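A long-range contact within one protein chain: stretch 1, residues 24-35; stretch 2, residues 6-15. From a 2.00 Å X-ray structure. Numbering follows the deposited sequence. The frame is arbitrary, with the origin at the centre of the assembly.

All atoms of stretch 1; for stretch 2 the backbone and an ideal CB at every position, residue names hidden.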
# COMPACT_ATOMS: atom_id res chain seq x y z
N ILE A 24 16.26 -6.36 -7.38
CA ILE A 24 16.53 -5.59 -6.18
C ILE A 24 15.81 -6.29 -5.03
O ILE A 24 14.60 -6.50 -5.06
CB ILE A 24 16.03 -4.15 -6.33
CG1 ILE A 24 16.79 -3.38 -7.42
CG2 ILE A 24 16.12 -3.44 -5.00
CD1 ILE A 24 16.31 -1.96 -7.59
N VAL A 25 16.57 -6.65 -4.01
CA VAL A 25 16.00 -7.36 -2.88
C VAL A 25 16.24 -6.63 -1.59
O VAL A 25 17.25 -5.95 -1.41
CB VAL A 25 16.54 -8.78 -2.71
CG1 VAL A 25 15.88 -9.69 -3.72
CG2 VAL A 25 18.05 -8.81 -2.78
N THR A 26 15.27 -6.75 -0.69
CA THR A 26 15.49 -6.37 0.68
C THR A 26 15.56 -7.65 1.50
O THR A 26 14.76 -8.56 1.33
CB THR A 26 14.39 -5.43 1.13
OG1 THR A 26 14.47 -4.22 0.38
CG2 THR A 26 14.61 -4.98 2.56
N LEU A 27 16.53 -7.70 2.40
CA LEU A 27 16.70 -8.82 3.30
C LEU A 27 16.64 -8.36 4.74
O LEU A 27 17.13 -7.30 5.12
CB LEU A 27 18.03 -9.53 3.07
CG LEU A 27 18.52 -9.98 1.70
CD1 LEU A 27 19.72 -10.87 1.99
CD2 LEU A 27 17.52 -10.75 0.94
N LEU A 28 16.04 -9.20 5.57
CA LEU A 28 16.24 -9.08 7.00
C LEU A 28 17.31 -10.08 7.42
O LEU A 28 17.23 -11.25 7.08
CB LEU A 28 14.92 -9.27 7.73
CG LEU A 28 13.83 -8.26 7.39
CD1 LEU A 28 12.63 -8.64 8.22
CD2 LEU A 28 14.27 -6.82 7.59
N THR A 29 18.30 -9.58 8.15
CA THR A 29 19.47 -10.32 8.61
C THR A 29 19.79 -10.06 10.08
O THR A 29 19.38 -9.03 10.62
CB THR A 29 20.74 -9.98 7.79
OG1 THR A 29 21.38 -8.79 8.28
CG2 THR A 29 20.38 -9.72 6.35
N PRO A 30 20.57 -10.95 10.70
CA PRO A 30 20.96 -10.76 12.10
C PRO A 30 21.77 -9.50 12.34
O PRO A 30 21.77 -9.02 13.47
CB PRO A 30 21.70 -12.05 12.46
CG PRO A 30 22.11 -12.67 11.20
CD PRO A 30 21.11 -12.21 10.15
N GLN A 31 22.35 -8.92 11.29
CA GLN A 31 23.06 -7.65 11.41
C GLN A 31 22.31 -6.43 10.90
O GLN A 31 22.89 -5.36 10.76
CB GLN A 31 24.39 -7.74 10.66
CG GLN A 31 25.21 -8.97 11.01
CD GLN A 31 26.58 -8.96 10.33
OE1 GLN A 31 26.87 -9.72 9.40
NE2 GLN A 31 27.43 -8.07 10.80
N GLY A 32 21.01 -6.56 10.63
CA GLY A 32 20.22 -5.42 10.22
C GLY A 32 19.52 -5.67 8.89
O GLY A 32 19.64 -6.73 8.28
N LYS A 33 18.77 -4.66 8.47
CA LYS A 33 18.13 -4.69 7.16
C LYS A 33 19.18 -4.47 6.08
O LYS A 33 20.07 -3.64 6.29
CB LYS A 33 17.13 -3.55 7.07
CG LYS A 33 15.86 -3.63 7.91
CD LYS A 33 15.03 -2.40 7.51
CE LYS A 33 14.06 -1.95 8.57
NZ LYS A 33 12.87 -1.23 8.00
N LEU A 34 19.04 -5.12 4.93
CA LEU A 34 19.96 -5.01 3.81
C LEU A 34 19.19 -4.90 2.50
O LEU A 34 18.33 -5.73 2.22
CB LEU A 34 20.88 -6.24 3.75
CG LEU A 34 21.84 -6.41 2.57
CD1 LEU A 34 22.82 -5.26 2.48
CD2 LEU A 34 22.58 -7.73 2.70
N LYS A 35 19.48 -3.86 1.73
CA LYS A 35 19.00 -3.69 0.36
C LYS A 35 20.16 -3.88 -0.60
O LYS A 35 21.25 -3.37 -0.38
CB LYS A 35 18.36 -2.31 0.19
CG LYS A 35 17.54 -2.16 -1.09
CD LYS A 35 16.48 -1.06 -0.98
CE LYS A 35 15.92 -0.67 -2.34
NZ LYS A 35 15.19 0.64 -2.36
N UNK A 6 31.53 -8.27 1.60
CA UNK A 6 31.08 -8.81 2.88
C UNK A 6 30.14 -9.99 2.63
O UNK A 6 29.37 -9.99 1.68
CB UNK A 6 30.39 -7.73 3.71
N UNK A 7 30.21 -10.99 3.49
CA UNK A 7 29.25 -12.08 3.49
C UNK A 7 28.11 -11.73 4.45
O UNK A 7 28.33 -11.19 5.54
CB UNK A 7 29.92 -13.40 3.88
N UNK A 8 26.89 -11.97 3.98
CA UNK A 8 25.68 -11.71 4.75
C UNK A 8 24.72 -12.87 4.57
O UNK A 8 24.82 -13.63 3.60
CB UNK A 8 25.03 -10.39 4.33
N UNK A 9 23.77 -13.00 5.49
CA UNK A 9 22.84 -14.12 5.48
C UNK A 9 21.50 -13.67 6.07
O UNK A 9 21.43 -13.09 7.15
CB UNK A 9 23.41 -15.31 6.26
N UNK A 10 20.42 -13.89 5.34
CA UNK A 10 19.11 -13.55 5.86
C UNK A 10 18.02 -13.92 4.89
O UNK A 10 18.25 -14.63 3.92
CB UNK A 10 19.03 -12.06 6.19
N UNK A 11 16.84 -13.37 5.18
CA UNK A 11 15.60 -13.73 4.53
C UNK A 11 15.13 -12.61 3.62
O UNK A 11 14.99 -11.46 4.05
CB UNK A 11 14.53 -14.06 5.57
N UNK A 12 14.79 -13.00 2.40
CA UNK A 12 14.31 -12.10 1.37
C UNK A 12 12.89 -11.73 1.75
O UNK A 12 12.04 -12.60 1.89
CB UNK A 12 14.38 -12.73 -0.02
N UNK A 13 12.64 -10.44 1.94
CA UNK A 13 11.32 -9.93 2.26
C UNK A 13 10.63 -9.14 1.14
O UNK A 13 9.42 -8.91 1.20
CB UNK A 13 11.43 -9.04 3.50
N UNK A 14 11.40 -8.74 0.13
CA UNK A 14 10.87 -8.04 -1.03
C UNK A 14 11.80 -8.28 -2.21
O UNK A 14 13.02 -8.27 -2.05
CB UNK A 14 10.71 -6.54 -0.75
N UNK A 15 11.20 -8.46 -3.39
CA UNK A 15 11.90 -8.68 -4.66
C UNK A 15 11.26 -7.76 -5.69
O UNK A 15 10.04 -7.76 -5.84
CB UNK A 15 11.83 -10.14 -5.10

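Position 6 has nothing of stretch 1 within reach of its CB, so the contact sets no preference; it is Ala6. At position 7 the CB points away and again many residues would do. The deposited Asn7 contributes its backbone: a water donates to Asn7 O (2.6 Å) and to Gln31 OE1 (3.0 Å).

Position 8 is the first to face stretch 1. Its ideal CB points toward the other strand, 4.0 Å from Leu34 CD2, with Thr29 OG1 and Gly32 O farther off as acceptors. A long side chain that is greasy near its base and a donor at its tip would suit; lysine, glutamine or arginine could qualify. Arg8 fills it. Leu34 CD1 covers one face of the guanidinium, and NH1 gives a weak hydrogen bond to Thr29 OG1 (2.9 Å). Thr29 OG1 donates in turn to Gly32 O (2.7 Å), tying the arginine to the turn from Thr29 to Gly32.

At position 9 the CB points sideways, 5.5 Å from Pro30 CD, leaving a broad choice. Ser9 turns its hydroxyl to partners elsewhere, while a water links Ser9 N (3.3 Å) to Gln31 OE1 (3.2 Å).

Position 10 is the strictest. With phi/psi of -178/-166, an ideal CB would sit 2.2 Å from Leu28 O and 2.7 Å from Thr29 CG2, both clashes. Only glycine fits, and Gly10 brings its CA to 3.2 Å from Leu28 O.

Position 11 pairs with Leu28: the N of position 11 donates to Leu28 O (2.9 Å) and Leu28 N donates to the O of position 11 (2.9 Å). Its CB lies on the Leu28 side of the sheet, where beta-branched or other apolar residues suit; it is Ile11.

Position 12 puts its CB on the other face, 3.8 Å from Leu27 CD2 and 5.0 Å from Val25 CG1. A compact apolar residue fits: Val12 sets CG2 3.4 Å from Leu27 CD2 and CG1 4.0 Å from Val25 CG1.

Between here and position 14 the register slips by one, a beta bulge. At position 13, psi is -15° and N donates to Thr26 O (2.9 Å). The CB points sideways, but Leu28 CG is 4.6 Å away, inviting a longer apolar chain. Ile13 reaches back, its CD1 3.8 Å from Leu28 CG.

Position 14 accepts Thr26 N at its O (3.0 Å), with its CB 4.3 Å from Thr26 CB; threonine, glutamine or a long cation could suit. Arg14 shares a water with the threonine, NH1 at 3.0 Å and Thr26 OG1 at 2.5 Å.

Position 15 tolerates many residues beside Val25; Arg15 packs its CB 4.3 Å from Val25 CG1.

Stretch 2 (6-15) ANRSGIVIRR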
# COMPACT_ATOMS: atom_id res chain seq x y z
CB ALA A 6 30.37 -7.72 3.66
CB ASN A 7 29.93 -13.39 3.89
CG ASN A 7 30.92 -13.87 2.85
OD1 ASN A 7 30.63 -13.91 1.65
ND2 ASN A 7 32.10 -14.27 3.30
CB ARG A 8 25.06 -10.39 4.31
CG ARG A 8 25.85 -9.18 4.78
CD ARG A 8 25.48 -8.81 6.21
NE ARG A 8 25.38 -7.37 6.09
CZ ARG A 8 24.38 -6.58 6.42
NH1 ARG A 8 23.29 -6.95 7.07
NH2 ARG A 8 24.58 -5.32 6.08
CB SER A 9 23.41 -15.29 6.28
OG SER A 9 22.60 -16.45 6.15
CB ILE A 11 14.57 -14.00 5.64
CG1 ILE A 11 15.01 -15.24 6.44
CG2 ILE A 11 13.25 -14.33 4.96
CD1 ILE A 11 14.23 -15.49 7.68
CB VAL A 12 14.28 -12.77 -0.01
CG1 VAL A 12 13.75 -11.84 -1.08
CG2 VAL A 12 15.65 -13.23 -0.39
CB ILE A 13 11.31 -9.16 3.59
CG1 ILE A 13 12.18 -7.91 3.55
CG2 ILE A 13 11.67 -10.10 4.71
CD1 ILE A 13 11.79 -6.82 4.52
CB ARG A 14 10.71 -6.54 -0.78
CG ARG A 14 9.63 -5.91 -1.65
CD ARG A 14 9.28 -4.44 -1.34
NE ARG A 14 8.79 -4.26 0.03
CZ ARG A 14 9.51 -3.76 1.03
NH1 ARG A 14 10.75 -3.34 0.84
NH2 ARG A 14 8.97 -3.66 2.23
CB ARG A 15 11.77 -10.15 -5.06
CG ARG A 15 12.10 -10.48 -6.49
CD ARG A 15 11.87 -11.94 -6.84
NE ARG A 15 12.10 -12.17 -8.27
CZ ARG A 15 13.14 -12.82 -8.76
NH1 ARG A 15 14.07 -13.30 -7.96
NH2 ARG A 15 13.26 -12.99 -10.07
O HOH W 1 29.24 -9.71 7.52
O HOH W 2 24.24 -10.96 8.01
O HOH W 3 12.77 -3.73 -1.34
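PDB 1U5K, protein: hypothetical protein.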